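Local coordinates for NAD(P)H-flavin oxidoreductase (Staphylococcus epidermidis ATCC 12228, PDB 3GBH), which binds flavin mononucleotide and, as a member of the nitroreductase family, probably uses NAD(P)H to carry out flavin-dependent reductions, at residues B[47-52]-B[120-125]; B[86-91]-B[145-150]; B[90-95]-B[137-142]. One frame throughout, in Å; residues are numbered along the deposited sequence. Where two conformers were deposited one is given.

Overall arrangement
Interactions 2 and 3 lie next to each other along one strand-helix pair, strand 84-91 against helix 132-156, with centres about 11 Å apart and Gly90 and Asp91 in common. Interaction 2 is about 2 Å from the chain's centre, whereas interaction 3 marks where the strand ends. Interaction 1, centred about 11 Å from interaction 3 and about 19 Å from interaction 2, joins the loop 47-52 to helix 113-128. In chain order the first segments come as 47-52, 86-91 and 90-95, then 120-125, 137-142 and 145-150. Ser48 N meets Asp142 OD1 at 3.0 Å, linking interactions 1 and 3 beside FMN; loop and helix 132-156 supply part of its site and the second subunit more, placing the cofactor at the subunit interface.

Interaction 1: residues B[47-52]-B[120-125]; sequences SSVNMQ and LDWILP. With FMN (flavin mononucleotide), chain E.
Apolar contacts alone join Val49 and Met51 of the loop to helix 120-125. Ile123 is gripped at two points: its CG2 receives Met51 CE at 3.5 Å and Val49 CG2 at 4.0 Å, while CG1 and CD1 run alongside Val49 CG1. The Met51 chain leaves with CG anti to the backbone N (chi1 -155°) and then bends at both following torsions, which turns the methyl of this selenomethionine onto Ile123. Val49 CG1, which already lies along Ile123, also approaches Trp122 CH2 obliquely at 4.1 Å.

Polar bonds hold the loop itself in shape. Gln52 N donates to Ser47 OG at 3.0 Å, and Gln52 NE2 reaches Asn50 O at 3.0 Å, standing above the carbonyl plane although the acceptor lies close to the plane of the amide.

Cofactor contacts are made from the same loop: Ser47 O comes within 3.3 Å of FMN C2', and Asn50 CB lies 3.5 Å from FMN O4'. Asn50 ND2 also bonds Val202 O of the second subunit.

The loop leads from helix 32-42 to strand 54-59; Tyr102 of helix 98-107 bonds Val49 O, Tyr127 of helix 113-128 meets Ser48 OG, and Ile138 of helix 132-156 packs on Ser48.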
loop_
_atom_site.group_PDB
_atom_site.type_symbol
_atom_site.label_atom_id
_atom_site.label_comp_id
_atom_site.label_asym_id
_atom_site.label_seq_id
_atom_site.Cartn_x
_atom_site.Cartn_y
_atom_site.Cartn_z
ATOM N N SER B 47 -28.552 -8.932 -3.714
ATOM C CA SER B 47 -29.746 -9.090 -2.914
ATOM C C SER B 47 -29.872 -10.536 -2.492
ATOM O O SER B 47 -29.306 -11.436 -3.125
ATOM C CB SER B 47 -30.989 -8.665 -3.694
ATOM O OG SER B 47 -31.158 -9.490 -4.843
ATOM N N SER B 48 -30.633 -10.760 -1.423
ATOM C CA SER B 48 -30.788 -12.102 -0.872
ATOM C C SER B 48 -31.395 -12.985 -1.971
ATOM O O SER B 48 -32.370 -12.606 -2.605
ATOM C CB SER B 48 -31.661 -12.036 0.413
ATOM O OG SER B 48 -31.928 -13.324 0.943
ATOM N N VAL B 49 -30.776 -14.141 -2.210
ATOM C CA VAL B 49 -31.115 -15.072 -3.311
ATOM C C VAL B 49 -31.376 -14.417 -4.671
ATOM O O VAL B 49 -32.106 -14.961 -5.496
ATOM C CB VAL B 49 -32.224 -16.097 -2.918
ATOM C CG1 VAL B 49 -31.641 -17.067 -1.864
ATOM C CG2 VAL B 49 -33.466 -15.417 -2.384
ATOM N N ASN B 50 -30.718 -13.277 -4.900
ATOM C CA ASN B 50 -30.871 -12.503 -6.119
ATOM C C ASN B 50 -32.321 -12.158 -6.466
ATOM O O ASN B 50 -32.672 -12.023 -7.639
ATOM C CB ASN B 50 -30.193 -13.222 -7.283
ATOM C CG ASN B 50 -29.874 -12.291 -8.441
ATOM O OD1 ASN B 50 -29.594 -11.097 -8.248
ATOM N ND2 ASN B 50 -29.926 -12.829 -9.653
HETATM N N MSE B 51 -33.143 -11.966 -5.443
HETATM C CA MSE B 51 -34.570 -11.803 -5.672
HETATM C C MSE B 51 -34.937 -10.363 -5.947
HETATM O O MSE B 51 -36.049 -10.114 -6.343
HETATM C CB MSE B 51 -35.381 -12.382 -4.526
HETATM C CG MSE B 51 -36.775 -12.798 -4.941
HETATM SE SE MSE B 51 -36.762 -14.296 -6.188
HETATM C CE MSE B 51 -36.186 -15.684 -4.970
ATOM N N GLN B 52 -34.016 -9.418 -5.757
ATOM C CA GLN B 52 -34.196 -8.068 -6.286
ATOM C C GLN B 52 -35.567 -7.471 -5.926
ATOM O O GLN B 52 -36.351 -7.146 -6.791
ATOM C CB GLN B 52 -34.024 -8.124 -7.790
ATOM C CG GLN B 52 -32.640 -8.589 -8.207
ATOM C CD GLN B 52 -32.590 -8.919 -9.672
ATOM O OE1 GLN B 52 -32.730 -8.027 -10.541
ATOM N NE2 GLN B 52 -32.463 -10.208 -9.969
ATOM N N LEU B 120 -34.776 -23.325 -6.698
ATOM C CA LEU B 120 -36.117 -22.824 -6.384
ATOM C C LEU B 120 -36.874 -23.782 -5.461
ATOM O O LEU B 120 -37.704 -23.329 -4.686
ATOM C CB LEU B 120 -36.926 -22.545 -7.655
ATOM C CG LEU B 120 -36.405 -21.369 -8.513
ATOM C CD1 LEU B 120 -37.278 -21.218 -9.730
ATOM C CD2 LEU B 120 -36.322 -20.069 -7.733
ATOM N N ASP B 121 -36.594 -25.087 -5.544
ATOM C CA ASP B 121 -37.212 -26.090 -4.658
ATOM C C ASP B 121 -37.006 -25.752 -3.176
ATOM O O ASP B 121 -37.856 -26.040 -2.357
ATOM C CB ASP B 121 -36.658 -27.501 -4.930
ATOM C CG ASP B 121 -37.326 -28.203 -6.106
ATOM O OD1 ASP B 121 -38.305 -27.672 -6.677
ATOM O OD2 ASP B 121 -36.875 -29.325 -6.438
ATOM N N TRP B 122 -35.868 -25.155 -2.814
ATOM C CA TRP B 122 -35.701 -24.728 -1.400
ATOM C C TRP B 122 -35.967 -23.251 -1.207
ATOM O O TRP B 122 -36.536 -22.859 -0.180
ATOM C CB TRP B 122 -34.351 -25.124 -0.750
ATOM C CG TRP B 122 -33.126 -24.457 -1.287
ATOM C CD1 TRP B 122 -32.285 -24.954 -2.238
ATOM C CD2 TRP B 122 -32.587 -23.185 -0.895
ATOM N NE1 TRP B 122 -31.260 -24.068 -2.479
ATOM C CE2 TRP B 122 -31.417 -22.973 -1.670
ATOM C CE3 TRP B 122 -32.974 -22.203 0.025
ATOM C CZ2 TRP B 122 -30.644 -21.831 -1.552
ATOM C CZ3 TRP B 122 -32.206 -21.063 0.134
ATOM C CH2 TRP B 122 -31.049 -20.887 -0.651
ATOM N N ILE B 123 -35.580 -22.426 -2.179
ATOM C CA ILE B 123 -35.761 -20.983 -2.039
ATOM C C ILE B 123 -37.245 -20.609 -1.857
ATOM O O ILE B 123 -37.581 -19.839 -0.957
ATOM C CB ILE B 123 -35.155 -20.219 -3.241
ATOM C CG1 ILE B 123 -33.627 -20.313 -3.181
ATOM C CG2 ILE B 123 -35.569 -18.710 -3.227
ATOM C CD1 ILE B 123 -32.944 -19.922 -4.488
ATOM N N LEU B 124 -38.124 -21.163 -2.682
ATOM C CA LEU B 124 -39.535 -20.726 -2.666
ATOM C C LEU B 124 -40.259 -21.065 -1.335
ATOM O O LEU B 124 -40.843 -20.179 -0.708
ATOM C CB LEU B 124 -40.306 -21.210 -3.908
ATOM C CG LEU B 124 -39.962 -20.485 -5.241
ATOM C CD1 LEU B 124 -40.670 -21.129 -6.448
ATOM C CD2 LEU B 124 -40.243 -18.966 -5.158
ATOM N N PRO B 125 -40.194 -22.324 -0.886
ATOM C CA PRO B 125 -40.803 -22.622 0.421
ATOM C C PRO B 125 -40.239 -21.781 1.566
ATOM O O PRO B 125 -40.943 -21.460 2.514
ATOM C CB PRO B 125 -40.465 -24.099 0.643
ATOM C CG PRO B 125 -40.216 -24.652 -0.733
ATOM C CD PRO B 125 -39.622 -23.519 -1.523
HETATM N N1 FMN E . -24.897 -15.708 -0.572
HETATM C C2 FMN E . -24.574 -16.880 0.082
HETATM O O2 FMN E . -23.805 -17.692 -0.468
HETATM N N3 FMN E . -25.118 -17.147 1.332
HETATM C C4 FMN E . -25.980 -16.258 1.955
HETATM O O4 FMN E . -26.421 -16.560 3.080
HETATM C C4A FMN E . -26.331 -15.061 1.289
HETATM N N5 FMN E . -27.224 -14.149 1.842
HETATM C C5A FMN E . -27.305 -12.876 1.297
HETATM C C6 FMN E . -27.933 -11.851 2.004
HETATM C C7 FMN E . -28.013 -10.574 1.512
HETATM C C7M FMN E . -28.681 -9.481 2.306
HETATM C C8 FMN E . -27.463 -10.297 0.273
HETATM C C8M FMN E . -27.532 -8.899 -0.253
HETATM C C9 FMN E . -26.830 -11.295 -0.448
HETATM C C9A FMN E . -26.747 -12.607 0.046
HETATM N N10 FMN E . -26.115 -13.637 -0.655
HETATM C C10 FMN E . -25.796 -14.806 0.011
HETATM C "C1'" FMN E . -25.451 -13.358 -1.998
HETATM C "C2'" FMN E . -26.525 -13.272 -3.073
HETATM O "O2'" FMN E . -26.919 -14.568 -3.505
HETATM C "C3'" FMN E . -25.958 -12.527 -4.271
HETATM O "O3'" FMN E . -25.617 -11.220 -3.894
HETATM C "C4'" FMN E . -26.908 -12.508 -5.459
HETATM O "O4'" FMN E . -27.000 -13.859 -5.890
HETATM C "C5'" FMN E . -26.359 -11.590 -6.550
HETATM O "O5'" FMN E . -25.078 -12.041 -7.028
HETATM P P FMN E . -23.799 -11.076 -6.955
HETATM O O1P FMN E . -22.578 -11.833 -7.467
HETATM O O2P FMN E . -23.590 -10.655 -5.521
HETATM O O3P FMN E . -23.983 -9.826 -7.729
#

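Interaction 2: residues B[86-91]-B[145-150]; sequences LIIFGD and LMAMQL
Ile88 meets helix 145-150 through both of its branches, and its side chain can be traced outward from CB. At CB it forks: CG2, anti to the backbone N, takes one direction and meets Met146 CE at 3.7 Å. CG1 takes the other, lying 4.1 Å from the same Met146 CE, and carries CD1 on to Ala147 CB at 3.9 Å. The selenomethionine methyl thus rests against CG1, CG2 and CD1 together, its chain bent at chi2 and chi3 and arriving tip to tip with Ile88.

Two residues earlier on the strand, Leu86 points to the same side and meets Leu150 end to end: Leu86 CD1 lies 3.7 Å from Leu150 CD2 and 3.9 Å from Leu150 CD1. The segments run nearly antiparallel, at 156°, with their axes 10.6 Å apart at closest approach, so side chains fill the interval between strand and helix. Neighbouring strands share the helix: Ala147 touches Leu187 and Ile189 of strand 183-192, and Met146 touches Trp54 and Ile56 of strand 54-59.

Every touching group is a methyl or methylene and all five residues are buried, consistent with shape fit and exclusion of water, rather than directional bonds, stabilising this contact.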
loop_
_atom_site.group_PDB
_atom_site.type_symbol
_atom_site.label_atom_id
_atom_site.label_comp_id
_atom_site.label_asym_id
_atom_site.label_seq_id
_atom_site.Cartn_x
_atom_site.Cartn_y
_atom_site.Cartn_z
ATOM N N LEU B 86 -37.069 9.996 -5.685
ATOM C CA LEU B 86 -37.117 8.552 -5.814
ATOM C C LEU B 86 -37.699 8.018 -4.518
ATOM O O LEU B 86 -37.217 8.377 -3.462
ATOM C CB LEU B 86 -35.719 7.985 -6.034
ATOM C CG LEU B 86 -34.860 8.625 -7.132
ATOM C CD1 LEU B 86 -33.553 7.862 -7.318
ATOM C CD2 LEU B 86 -35.616 8.703 -8.440
ATOM N N ILE B 87 -38.752 7.215 -4.593
ATOM C CA ILE B 87 -39.253 6.523 -3.406
ATOM C C ILE B 87 -39.071 5.033 -3.642
ATOM O O ILE B 87 -39.631 4.481 -4.587
ATOM C CB ILE B 87 -40.705 6.856 -3.113
ATOM C CG1 ILE B 87 -40.923 8.381 -3.136
ATOM C CG2 ILE B 87 -41.136 6.273 -1.747
ATOM C CD1 ILE B 87 -42.403 8.815 -2.962
ATOM N N ILE B 88 -38.272 4.392 -2.787
ATOM C CA ILE B 88 -37.914 2.998 -2.963
ATOM C C ILE B 88 -38.744 2.166 -1.993
ATOM O O ILE B 88 -38.757 2.418 -0.801
ATOM C CB ILE B 88 -36.430 2.770 -2.715
ATOM C CG1 ILE B 88 -35.591 3.580 -3.721
ATOM C CG2 ILE B 88 -36.082 1.278 -2.804
ATOM C CD1 ILE B 88 -34.184 3.832 -3.253
ATOM N N PHE B 89 -39.475 1.213 -2.560
ATOM C CA PHE B 89 -40.339 0.308 -1.863
ATOM C C PHE B 89 -39.720 -1.085 -1.949
ATOM O O PHE B 89 -38.972 -1.384 -2.875
ATOM C CB PHE B 89 -41.704 0.260 -2.547
ATOM C CG PHE B 89 -42.521 1.507 -2.402
ATOM C CD1 PHE B 89 -42.326 2.578 -3.265
ATOM C CD2 PHE B 89 -43.509 1.597 -1.416
ATOM C CE1 PHE B 89 -43.078 3.726 -3.142
ATOM C CE2 PHE B 89 -44.265 2.719 -1.272
ATOM C CZ PHE B 89 -44.058 3.814 -2.142
ATOM N N GLY B 90 -40.050 -1.921 -0.981
ATOM C CA GLY B 90 -39.656 -3.313 -0.978
ATOM C C GLY B 90 -40.902 -4.148 -1.242
ATOM O O GLY B 90 -41.961 -3.892 -0.681
ATOM N N ASP B 91 -40.791 -5.120 -2.131
ATOM C CA ASP B 91 -41.919 -6.012 -2.451
ATOM C C ASP B 91 -41.880 -7.210 -1.489
ATOM O O ASP B 91 -40.980 -8.030 -1.551
ATOM C CB ASP B 91 -41.795 -6.456 -3.911
ATOM C CG ASP B 91 -42.871 -7.382 -4.349
ATOM O OD1 ASP B 91 -43.862 -7.660 -3.607
ATOM O OD2 ASP B 91 -42.742 -7.789 -5.506
ATOM N N LEU B 145 -29.093 -1.592 0.124
ATOM C CA LEU B 145 -27.869 -1.874 -0.614
ATOM C C LEU B 145 -27.909 -1.203 -1.997
ATOM O O LEU B 145 -26.940 -0.560 -2.416
ATOM C CB LEU B 145 -27.615 -3.375 -0.733
ATOM C CG LEU B 145 -27.373 -4.179 0.566
ATOM C CD1 LEU B 145 -27.291 -5.650 0.260
ATOM C CD2 LEU B 145 -26.103 -3.699 1.276
HETATM N N MSE B 146 -29.031 -1.361 -2.704
HETATM C CA MSE B 146 -29.225 -0.756 -4.019
HETATM C C MSE B 146 -29.216 0.771 -3.905
HETATM O O MSE B 146 -28.580 1.444 -4.693
HETATM C CB MSE B 146 -30.520 -1.272 -4.632
HETATM C CG MSE B 146 -30.811 -0.827 -6.031
HETATM SE SE MSE B 146 -31.609 0.939 -6.092
HETATM C CE MSE B 146 -33.317 0.481 -5.199
ATOM N N ALA B 147 -29.892 1.305 -2.900
ATOM C CA ALA B 147 -29.935 2.760 -2.689
ATOM C C ALA B 147 -28.538 3.406 -2.556
ATOM O O ALA B 147 -28.287 4.480 -3.157
ATOM C CB ALA B 147 -30.797 3.109 -1.473
HETATM N N MSE B 148 -27.621 2.755 -1.820
HETATM C CA MSE B 148 -26.277 3.312 -1.668
HETATM C C MSE B 148 -25.594 3.347 -3.029
HETATM O O MSE B 148 -25.006 4.337 -3.421
HETATM C CB MSE B 148 -25.438 2.473 -0.700
HETATM C CG MSE B 148 -24.078 3.074 -0.429
HETATM SE SE MSE B 148 -24.186 4.628 0.758
HETATM C CE MSE B 148 -23.728 6.043 -0.522
ATOM N N GLN B 149 -25.650 2.239 -3.752
ATOM C CA GLN B 149 -25.045 2.194 -5.052
ATOM C C GLN B 149 -25.707 3.211 -6.008
ATOM O O GLN B 149 -25.024 3.815 -6.819
ATOM C CB GLN B 149 -25.036 0.765 -5.583
ATOM C CG GLN B 149 -24.252 0.561 -6.843
ATOM C CD GLN B 149 -23.813 -0.884 -7.011
ATOM O OE1 GLN B 149 -23.052 -1.402 -6.212
ATOM N NE2 GLN B 149 -24.297 -1.535 -8.068
ATOM N N LEU B 150 -27.016 3.443 -5.882
ATOM C CA LEU B 150 -27.685 4.488 -6.691
ATOM C C LEU B 150 -27.124 5.886 -6.387
ATOM O O LEU B 150 -26.845 6.666 -7.297
ATOM C CB LEU B 150 -29.191 4.464 -6.430
ATOM C CG LEU B 150 -30.069 5.186 -7.443
ATOM C CD1 LEU B 150 -31.464 4.545 -7.422
ATOM C CD2 LEU B 150 -30.082 6.693 -7.191
#

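Interaction 3: residues B[90-95]-B[137-142]; sequences GDLQNY and DIVNID. With FMN (flavin mononucleotide), chain E.
The backbones come close where strand 84-91 ends, Gly90 CA lying 5.0 Å from Val139 CA of helix 137-142, and the chain then folds through a type I beta turn from Asp91 to Asn94. Val139 carries the helix side of the contact. Its CG2 sits over the glycine, 3.8 Å from Gly90 CA; glycine has no side chain, which lets the methyl lie on its CA and the backbones come this near. Leu92 CD2 meets Val139 CG2 at 4.1 Å, the two side chains crossing at about a right angle. The other branch, CG1 of Val139, lies anti to the carbonyl carbon (chi1 -53°) and is directed at the turn, where Asp91 O at 3.5 Å and Asn94 ND2 at 3.4 Å are its neighbours.

Those two polar atoms are bonded to each other: Asn94 ND2 donates to Asp91 O at 2.9 Å, nearly in line with the C=O, leaving Val139 CG1 beside an amide and a carbonyl that are paired. An Asx turn is formed as well, since Asp91 OD1 accepts from Gln93 N at 2.9 Å, the donor standing above the carboxylate plane. Arg182 and Arg55 form salt bridges with this same carboxylate, which would favour its negative charge. In the nitroreductase fold of this chain, helix 132-156 packs along an antiparallel sheet and also reaches the cofactor and the second subunit.

Further along the helix, Asp142 OD1 lies 3.6 Å from FMN C7M and accepts a hydrogen bond from Ser48 N, while Ile141 CG2 touches that same flavin methyl. Asp137 forms a salt bridge with Lys136 of the second subunit, and Ile141 packs on Ser144 of that subunit.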
loop_
_atom_site.group_PDB
_atom_site.type_symbol
_atom_site.label_atom_id
_atom_site.label_comp_id
_atom_site.label_asym_id
_atom_site.label_seq_id
_atom_site.Cartn_x
_atom_site.Cartn_y
_atom_site.Cartn_z
ATOM N N GLY B 90 -40.050 -1.921 -0.981
ATOM C CA GLY B 90 -39.656 -3.313 -0.978
ATOM C C GLY B 90 -40.902 -4.148 -1.242
ATOM O O GLY B 90 -41.961 -3.892 -0.681
ATOM N N ASP B 91 -40.791 -5.120 -2.131
ATOM C CA ASP B 91 -41.919 -6.012 -2.451
ATOM C C ASP B 91 -41.880 -7.210 -1.489
ATOM O O ASP B 91 -40.980 -8.030 -1.551
ATOM C CB ASP B 91 -41.795 -6.456 -3.911
ATOM C CG ASP B 91 -42.871 -7.382 -4.349
ATOM O OD1 ASP B 91 -43.862 -7.660 -3.607
ATOM O OD2 ASP B 91 -42.742 -7.789 -5.506
ATOM N N LEU B 92 -42.862 -7.304 -0.605
ATOM C CA LEU B 92 -42.930 -8.404 0.377
ATOM C C LEU B 92 -43.304 -9.737 -0.272
ATOM O O LEU B 92 -43.178 -10.783 0.378
ATOM C CB LEU B 92 -43.960 -8.080 1.484
ATOM C CG LEU B 92 -43.696 -6.844 2.344
ATOM C CD1 LEU B 92 -44.898 -6.583 3.278
ATOM C CD2 LEU B 92 -42.423 -6.999 3.142
ATOM N N GLN B 93 -43.763 -9.698 -1.531
ATOM C CA GLN B 93 -44.003 -10.904 -2.353
ATOM C C GLN B 93 -43.037 -10.995 -3.530
ATOM O O GLN B 93 -43.385 -11.430 -4.637
ATOM C CB GLN B 93 -45.449 -10.937 -2.822
ATOM C CG GLN B 93 -46.442 -11.001 -1.666
ATOM C CD GLN B 93 -47.861 -10.833 -2.117
ATOM O OE1 GLN B 93 -48.284 -11.455 -3.074
ATOM N NE2 GLN B 93 -48.616 -9.995 -1.418
ATOM N N ASN B 94 -41.786 -10.638 -3.257
ATOM C CA ASN B 94 -40.770 -10.549 -4.264
ATOM C C ASN B 94 -40.507 -11.863 -5.009
ATOM O O ASN B 94 -39.982 -11.845 -6.137
ATOM C CB ASN B 94 -39.473 -10.016 -3.651
ATOM C CG ASN B 94 -39.041 -10.781 -2.423
ATOM O OD1 ASN B 94 -38.664 -11.931 -2.539
ATOM N ND2 ASN B 94 -39.076 -10.133 -1.223
ATOM N N TYR B 95 -40.847 -12.980 -4.356
ATOM C CA TYR B 95 -40.643 -14.336 -4.896
ATOM C C TYR B 95 -41.576 -14.609 -6.070
ATOM O O TYR B 95 -41.386 -15.565 -6.822
ATOM C CB TYR B 95 -40.861 -15.400 -3.812
ATOM C CG TYR B 95 -42.156 -15.207 -3.057
ATOM C CD1 TYR B 95 -43.366 -15.570 -3.620
ATOM C CD2 TYR B 95 -42.169 -14.573 -1.814
ATOM C CE1 TYR B 95 -44.540 -15.358 -2.953
ATOM C CE2 TYR B 95 -43.327 -14.370 -1.144
ATOM C CZ TYR B 95 -44.515 -14.742 -1.716
ATOM O OH TYR B 95 -45.694 -14.519 -1.029
ATOM N N ASP B 137 -37.586 -7.104 6.930
ATOM C CA ASP B 137 -36.149 -6.953 7.191
ATOM C C ASP B 137 -35.344 -7.233 5.910
ATOM O O ASP B 137 -34.414 -6.490 5.561
ATOM C CB ASP B 137 -35.673 -7.900 8.297
ATOM C CG ASP B 137 -36.169 -7.525 9.690
ATOM O OD1 ASP B 137 -36.713 -6.420 9.891
ATOM O OD2 ASP B 137 -36.000 -8.390 10.590
ATOM N N ILE B 138 -35.705 -8.293 5.204
ATOM C CA ILE B 138 -34.976 -8.676 3.987
ATOM C C ILE B 138 -35.060 -7.580 2.941
ATOM O O ILE B 138 -34.053 -7.213 2.333
ATOM C CB ILE B 138 -35.499 -10.006 3.383
ATOM C CG1 ILE B 138 -35.097 -11.194 4.280
ATOM C CG2 ILE B 138 -34.962 -10.216 1.932
ATOM C CD1 ILE B 138 -35.647 -12.549 3.818
ATOM N N VAL B 139 -36.258 -7.065 2.715
ATOM C CA VAL B 139 -36.429 -6.089 1.635
ATOM C C VAL B 139 -35.818 -4.725 2.016
ATOM O O VAL B 139 -35.298 -4.026 1.141
ATOM C CB VAL B 139 -37.879 -6.008 1.137
ATOM C CG1 VAL B 139 -38.391 -7.433 0.771
ATOM C CG2 VAL B 139 -38.826 -5.321 2.152
ATOM N N ASN B 140 -35.871 -4.362 3.295
ATOM C CA ASN B 140 -35.218 -3.130 3.779
ATOM C C ASN B 140 -33.733 -3.184 3.522
ATOM O O ASN B 140 -33.145 -2.218 3.028
ATOM C CB ASN B 140 -35.449 -2.892 5.280
ATOM C CG ASN B 140 -36.818 -2.322 5.588
ATOM O OD1 ASN B 140 -37.472 -1.759 4.719
ATOM N ND2 ASN B 140 -37.280 -2.512 6.827
ATOM N N ILE B 141 -33.126 -4.321 3.866
ATOM C CA ILE B 141 -31.705 -4.517 3.670
ATOM C C ILE B 141 -31.358 -4.494 2.184
ATOM O O ILE B 141 -30.476 -3.727 1.780
ATOM C CB ILE B 141 -31.166 -5.810 4.361
ATOM C CG1 ILE B 141 -31.288 -5.690 5.899
ATOM C CG2 ILE B 141 -29.737 -6.086 3.938
ATOM C CD1 ILE B 141 -31.205 -7.026 6.640
ATOM N N ASP B 142 -32.045 -5.297 1.365
ATOM C CA ASP B 142 -31.668 -5.393 -0.042
ATOM C C ASP B 142 -31.824 -4.033 -0.707
ATOM O O ASP B 142 -30.958 -3.628 -1.451
ATOM C CB ASP B 142 -32.523 -6.408 -0.803
ATOM C CG ASP B 142 -32.229 -7.864 -0.440
ATOM O OD1 ASP B 142 -31.120 -8.177 0.030
ATOM O OD2 ASP B 142 -33.135 -8.706 -0.676
HETATM N N1 FMN E . -24.897 -15.708 -0.572
HETATM C C2 FMN E . -24.574 -16.880 0.082
HETATM O O2 FMN E . -23.805 -17.692 -0.468
HETATM N N3 FMN E . -25.118 -17.147 1.332
HETATM C C4 FMN E . -25.980 -16.258 1.955
HETATM O O4 FMN E . -26.421 -16.560 3.080
HETATM C C4A FMN E . -26.331 -15.061 1.289
HETATM N N5 FMN E . -27.224 -14.149 1.842
HETATM C C5A FMN E . -27.305 -12.876 1.297
HETATM C C6 FMN E . -27.933 -11.851 2.004
HETATM C C7 FMN E . -28.013 -10.574 1.512
HETATM C C7M FMN E . -28.681 -9.481 2.306
HETATM C C8 FMN E . -27.463 -10.297 0.273
HETATM C C8M FMN E . -27.532 -8.899 -0.253
HETATM C C9 FMN E . -26.830 -11.295 -0.448
HETATM C C9A FMN E . -26.747 -12.607 0.046
HETATM N N10 FMN E . -26.115 -13.637 -0.655
HETATM C C10 FMN E . -25.796 -14.806 0.011
HETATM C "C1'" FMN E . -25.451 -13.358 -1.998
HETATM C "C2'" FMN E . -26.525 -13.272 -3.073
HETATM O "O2'" FMN E . -26.919 -14.568 -3.505
HETATM C "C3'" FMN E . -25.958 -12.527 -4.271
HETATM O "O3'" FMN E . -25.617 -11.220 -3.894
HETATM C "C4'" FMN E . -26.908 -12.508 -5.459
HETATM O "O4'" FMN E . -27.000 -13.859 -5.890
HETATM C "C5'" FMN E . -26.359 -11.590 -6.550
HETATM O "O5'" FMN E . -25.078 -12.041 -7.028
HETATM P P FMN E . -23.799 -11.076 -6.955
HETATM O O1P FMN E . -22.578 -11.833 -7.467
HETATM O O2P FMN E . -23.590 -10.655 -5.521
HETATM O O3P FMN E . -23.983 -9.826 -7.729
#